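Local coordinates for protein TqaL (Neurospora crassa, PDB 7EEH) that belongs to the 2OG-Fe dioxygenase family of the cupin clan and binds an iron ion within its antiparallel beta-sheet fold, at residues Tyr28-Val42 with His237-Asn251. The protein carries 1 engineered substitution. Sequence-based numbering, arbitrary orientation.
Sequences YITNRSIFVEGSDMV and HRHFLDTLLLVDTEN
At one edge of the main antiparallel sheet of this cupin-type fold, strand 33-36, which in sequence links helix 12-31 to helix 38-48, pairs with strand 243-247, whose other edge bonds to strand 190-199. Backbone bonds join the hydrogen-bonded pairs Ile34-Leu245 and Val36-Thr243, and one more, Val247 N to Arg32 O, extends the pairing past the strand end.

On the face carrying Ile34 and Leu245, the sheet packs against helices. Leu245 CD2, an uncharged methyl that can rest on a pi face, sits 3.9 Å from the Tyr28 ring centroid in a CH-pi contact; Leu245 also touches Lys137 and Ile140 of helix 128-141. With CG anti to the backbone N (chi1 -172°), the Tyr28 ring crosses Leu245 at about a right angle; its hydroxyl lies beside Val247 CG2 and forms a hydrogen bond with His190 ND1. On the opposite face, Phe35 turns its edge to the face of His237 in a T-shaped pair, centroids 5.7 Å apart, and the Leu246 side chain lies about 7 Å from the iron ion held by His184, Asp186 and His253.

Arg32, with positive phi after the helix, folds its chain back so that NE and NH2 grip Glu250 side-on, NE to OE1 at 2.7 Å and NH2 to OE2 at 2.9 Å, with guanidinium and carboxylate planes only 8° apart. NH1 bonds to Ile29 O almost in the guanidinium plane, so bonds on two sides hold its rotation. Asn251 ND2 reaches Arg32 O from the face opposite Val247 N.

Beyond Val36, Gly38 suits its place against the type II turn 239-242 because a side chain would point into the turn: its CA lies 3.2 Å from Phe240 O. Asp242 suits this corner by having two acceptors: OD2 takes the N-H groups of Arg238 and His239, while OD1 receives Gly38 N at 2.8 Å on its anti lone pair.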
# COMPACT_ATOMS: atom_id res chain seq x y z
N TYR B 28 2.67 -17.84 8.81
CA TYR B 28 3.36 -18.65 9.82
C TYR B 28 2.39 -19.58 10.54
O TYR B 28 2.70 -20.75 10.76
CB TYR B 28 4.04 -17.72 10.82
CG TYR B 28 4.97 -18.35 11.83
CD1 TYR B 28 6.06 -19.12 11.43
CD2 TYR B 28 4.81 -18.09 13.18
CE1 TYR B 28 6.93 -19.66 12.37
CE2 TYR B 28 5.68 -18.62 14.13
CZ TYR B 28 6.73 -19.40 13.72
OH TYR B 28 7.59 -19.90 14.67
N ILE B 29 1.22 -19.06 10.94
CA ILE B 29 0.22 -19.91 11.57
C ILE B 29 -0.16 -21.06 10.65
O ILE B 29 -0.27 -22.22 11.07
CB ILE B 29 -1.02 -19.09 11.97
CG1 ILE B 29 -0.67 -18.15 13.12
CG2 ILE B 29 -2.20 -20.01 12.37
CD1 ILE B 29 -1.65 -17.01 13.30
N THR B 30 -0.32 -20.77 9.36
CA THR B 30 -0.75 -21.80 8.41
C THR B 30 0.36 -22.81 8.14
O THR B 30 0.13 -24.02 8.16
CB THR B 30 -1.19 -21.14 7.10
OG1 THR B 30 -2.37 -20.39 7.35
CG2 THR B 30 -1.51 -22.20 6.06
N ASN B 31 1.59 -22.33 7.92
CA ASN B 31 2.64 -23.20 7.44
C ASN B 31 3.60 -23.67 8.53
O ASN B 31 4.37 -24.60 8.28
CB ASN B 31 3.44 -22.50 6.34
CG ASN B 31 2.62 -22.26 5.10
OD1 ASN B 31 1.73 -23.04 4.77
ND2 ASN B 31 2.90 -21.16 4.42
N ARG B 32 3.58 -23.05 9.71
CA ARG B 32 4.45 -23.37 10.85
C ARG B 32 5.91 -23.01 10.61
O ARG B 32 6.79 -23.38 11.43
CB ARG B 32 4.32 -24.83 11.28
CG ARG B 32 2.89 -25.38 11.22
CD ARG B 32 1.89 -24.47 11.90
NE ARG B 32 1.99 -24.55 13.35
CZ ARG B 32 1.32 -23.78 14.19
NH1 ARG B 32 0.50 -22.83 13.74
NH2 ARG B 32 1.49 -23.95 15.49
N SER B 33 6.21 -22.33 9.51
CA SER B 33 7.48 -21.65 9.28
C SER B 33 7.29 -20.64 8.16
O SER B 33 6.34 -20.73 7.38
CB SER B 33 8.61 -22.62 8.93
OG SER B 33 8.45 -23.15 7.63
N ILE B 34 8.20 -19.66 8.10
CA ILE B 34 8.22 -18.67 7.02
C ILE B 34 9.67 -18.34 6.71
O ILE B 34 10.52 -18.29 7.60
CB ILE B 34 7.48 -17.36 7.35
CG1 ILE B 34 7.97 -16.76 8.69
CG2 ILE B 34 5.98 -17.56 7.36
CD1 ILE B 34 7.42 -15.36 8.93
N PHE B 35 9.94 -18.08 5.44
CA PHE B 35 11.23 -17.55 5.01
C PHE B 35 10.99 -16.20 4.38
O PHE B 35 10.12 -16.06 3.52
CB PHE B 35 11.93 -18.50 4.04
CG PHE B 35 13.31 -18.03 3.63
CD1 PHE B 35 14.37 -18.07 4.53
CD2 PHE B 35 13.55 -17.56 2.34
CE1 PHE B 35 15.64 -17.65 4.15
CE2 PHE B 35 14.82 -17.13 1.97
CZ PHE B 35 15.86 -17.18 2.87
N VAL B 36 11.71 -15.19 4.84
CA VAL B 36 11.51 -13.83 4.36
C VAL B 36 12.82 -13.37 3.75
O VAL B 36 13.85 -13.35 4.43
CB VAL B 36 11.05 -12.88 5.48
CG1 VAL B 36 10.71 -11.53 4.90
CG2 VAL B 36 9.85 -13.47 6.23
N GLU B 37 12.78 -13.02 2.47
CA GLU B 37 13.98 -12.53 1.81
C GLU B 37 14.41 -11.19 2.39
O GLU B 37 13.57 -10.36 2.74
CB GLU B 37 13.74 -12.40 0.31
CG GLU B 37 13.04 -13.59 -0.29
CD GLU B 37 13.88 -14.28 -1.31
OE1 GLU B 37 14.78 -13.63 -1.87
OE2 GLU B 37 13.65 -15.49 -1.55
N GLY B 38 15.72 -10.98 2.47
CA GLY B 38 16.24 -9.74 3.05
C GLY B 38 15.72 -8.49 2.37
O GLY B 38 15.48 -7.47 3.02
N SER B 39 15.53 -8.54 1.04
CA SER B 39 14.93 -7.41 0.33
C SER B 39 13.55 -7.07 0.87
O SER B 39 13.16 -5.89 0.87
CB SER B 39 14.87 -7.70 -1.18
OG SER B 39 14.17 -8.90 -1.47
N ASP B 40 12.80 -8.07 1.34
CA ASP B 40 11.50 -7.83 1.97
C ASP B 40 11.62 -7.46 3.44
O ASP B 40 10.75 -6.75 3.97
CB ASP B 40 10.62 -9.07 1.80
CG ASP B 40 10.32 -9.35 0.35
OD1 ASP B 40 10.20 -8.37 -0.40
OD2 ASP B 40 10.23 -10.53 -0.05
N MSE B 41 12.65 -7.94 4.13
CA MSE B 41 12.85 -7.53 5.52
C MSE B 41 13.23 -6.06 5.65
O MSE B 41 12.79 -5.41 6.58
CB MSE B 41 13.92 -8.40 6.21
CG MSE B 41 13.51 -9.84 6.33
SE MSE B 41 12.17 -10.08 7.72
CE MSE B 41 12.66 -8.65 8.93
N VAL B 42 14.05 -5.53 4.72
CA VAL B 42 14.56 -4.16 4.90
C VAL B 42 13.44 -3.14 5.10
O VAL B 42 13.49 -2.40 6.09
CB VAL B 42 15.51 -3.79 3.74
CG1 VAL B 42 15.71 -2.28 3.72
CG2 VAL B 42 16.84 -4.47 3.92
N HIS B 237 19.92 -19.24 3.26
CA HIS B 237 20.24 -17.83 3.40
C HIS B 237 21.37 -17.47 2.44
O HIS B 237 22.37 -18.18 2.35
CB HIS B 237 20.68 -17.49 4.82
CG HIS B 237 19.73 -17.94 5.89
ND1 HIS B 237 19.57 -19.26 6.24
CD2 HIS B 237 18.98 -17.22 6.76
CE1 HIS B 237 18.74 -19.34 7.26
NE2 HIS B 237 18.37 -18.12 7.60
N ARG B 238 21.21 -16.35 1.73
CA ARG B 238 22.27 -15.87 0.85
C ARG B 238 22.45 -14.36 0.87
O ARG B 238 23.52 -13.89 0.49
CB ARG B 238 22.03 -16.31 -0.60
CG ARG B 238 21.42 -17.70 -0.76
CD ARG B 238 20.77 -17.91 -2.12
NE ARG B 238 21.59 -17.36 -3.19
CZ ARG B 238 21.63 -17.84 -4.43
NH1 ARG B 238 20.89 -18.90 -4.75
NH2 ARG B 238 22.41 -17.27 -5.34
N HIS B 239 21.46 -13.58 1.27
CA HIS B 239 21.52 -12.14 1.15
C HIS B 239 21.17 -11.51 2.49
O HIS B 239 20.36 -12.03 3.26
CB HIS B 239 20.55 -11.63 0.06
CG HIS B 239 20.78 -12.25 -1.29
ND1 HIS B 239 19.85 -13.06 -1.90
CD2 HIS B 239 21.83 -12.18 -2.14
CE1 HIS B 239 20.32 -13.46 -3.07
NE2 HIS B 239 21.52 -12.94 -3.23
N PHE B 240 21.82 -10.37 2.75
CA PHE B 240 21.66 -9.61 3.98
C PHE B 240 20.21 -9.58 4.45
O PHE B 240 19.33 -9.08 3.75
CB PHE B 240 22.17 -8.17 3.76
CG PHE B 240 21.99 -7.28 4.94
CD1 PHE B 240 22.55 -7.62 6.17
CD2 PHE B 240 21.27 -6.10 4.84
CE1 PHE B 240 22.39 -6.81 7.27
CE2 PHE B 240 21.11 -5.26 5.94
CZ PHE B 240 21.67 -5.63 7.17
N LEU B 241 19.98 -10.14 5.63
CA LEU B 241 18.72 -10.16 6.39
C LEU B 241 17.74 -11.21 5.90
O LEU B 241 16.60 -11.20 6.37
CB LEU B 241 18.02 -8.79 6.41
CG LEU B 241 18.75 -7.67 7.15
CD1 LEU B 241 17.99 -6.35 7.04
CD2 LEU B 241 18.97 -8.04 8.61
N ASP B 242 18.11 -12.10 4.97
CA ASP B 242 17.39 -13.35 4.81
C ASP B 242 17.08 -13.95 6.18
O ASP B 242 17.98 -14.10 7.02
CB ASP B 242 18.22 -14.34 3.99
CG ASP B 242 18.15 -14.09 2.47
OD1 ASP B 242 17.39 -13.20 2.01
OD2 ASP B 242 18.84 -14.81 1.74
N THR B 243 15.81 -14.29 6.41
CA THR B 243 15.33 -14.68 7.74
C THR B 243 14.40 -15.89 7.64
O THR B 243 13.41 -15.86 6.90
CB THR B 243 14.59 -13.52 8.44
OG1 THR B 243 15.52 -12.47 8.75
CG2 THR B 243 13.97 -14.00 9.73
N LEU B 244 14.73 -16.93 8.40
CA LEU B 244 13.90 -18.11 8.57
C LEU B 244 13.35 -18.12 9.99
O LEU B 244 14.11 -17.96 10.95
CB LEU B 244 14.71 -19.39 8.34
CG LEU B 244 13.97 -20.68 8.68
CD1 LEU B 244 12.85 -20.94 7.67
CD2 LEU B 244 14.94 -21.87 8.78
N LEU B 245 12.03 -18.30 10.13
CA LEU B 245 11.39 -18.46 11.42
C LEU B 245 10.61 -19.77 11.41
O LEU B 245 9.90 -20.06 10.45
CB LEU B 245 10.45 -17.28 11.70
CG LEU B 245 9.56 -17.29 12.95
CD1 LEU B 245 10.42 -17.15 14.19
CD2 LEU B 245 8.58 -16.14 12.87
N LEU B 246 10.74 -20.58 12.47
CA LEU B 246 10.10 -21.89 12.48
C LEU B 246 9.57 -22.21 13.87
O LEU B 246 10.15 -21.81 14.88
CB LEU B 246 11.05 -23.00 12.02
CG LEU B 246 12.37 -23.27 12.76
CD1 LEU B 246 12.19 -24.19 13.96
CD2 LEU B 246 13.38 -23.86 11.79
N VAL B 247 8.47 -22.96 13.91
CA VAL B 247 7.90 -23.46 15.16
C VAL B 247 8.73 -24.68 15.56
O VAL B 247 8.69 -25.71 14.89
CB VAL B 247 6.42 -23.81 15.03
CG1 VAL B 247 5.87 -24.44 16.34
CG2 VAL B 247 5.63 -22.56 14.64
N ASP B 248 9.50 -24.56 16.65
CA ASP B 248 10.54 -25.54 16.93
C ASP B 248 9.98 -26.85 17.46
O ASP B 248 10.67 -27.88 17.40
CB ASP B 248 11.55 -24.95 17.93
CG ASP B 248 12.73 -25.89 18.20
OD1 ASP B 248 13.41 -26.29 17.24
OD2 ASP B 248 12.95 -26.21 19.39
N THR B 249 8.76 -26.83 17.99
CA THR B 249 8.10 -28.00 18.53
C THR B 249 7.36 -28.81 17.48
O THR B 249 6.94 -29.94 17.77
CB THR B 249 7.11 -27.58 19.62
OG1 THR B 249 6.31 -26.51 19.13
CG2 THR B 249 7.84 -27.11 20.87
N GLU B 250 7.19 -28.29 16.28
CA GLU B 250 6.40 -28.98 15.27
C GLU B 250 7.18 -29.28 14.00
O GLU B 250 6.63 -29.88 13.08
CB GLU B 250 5.14 -28.17 14.92
CG GLU B 250 4.29 -27.89 16.14
CD GLU B 250 3.23 -26.86 15.88
OE1 GLU B 250 2.86 -26.68 14.70
OE2 GLU B 250 2.80 -26.21 16.86
N ASN B 251 8.46 -28.89 13.95
CA ASN B 251 9.38 -29.16 12.86
C ASN B 251 10.68 -29.68 13.45
O ASN B 251 11.01 -29.38 14.60
CB ASN B 251 9.76 -27.92 12.04
CG ASN B 251 8.58 -27.22 11.45
OD1 ASN B 251 8.12 -27.58 10.37
ND2 ASN B 251 8.08 -26.19 12.14
O HOH W 1 6.97 -25.48 8.23
O HOH W 2 17.32 -12.80 -0.64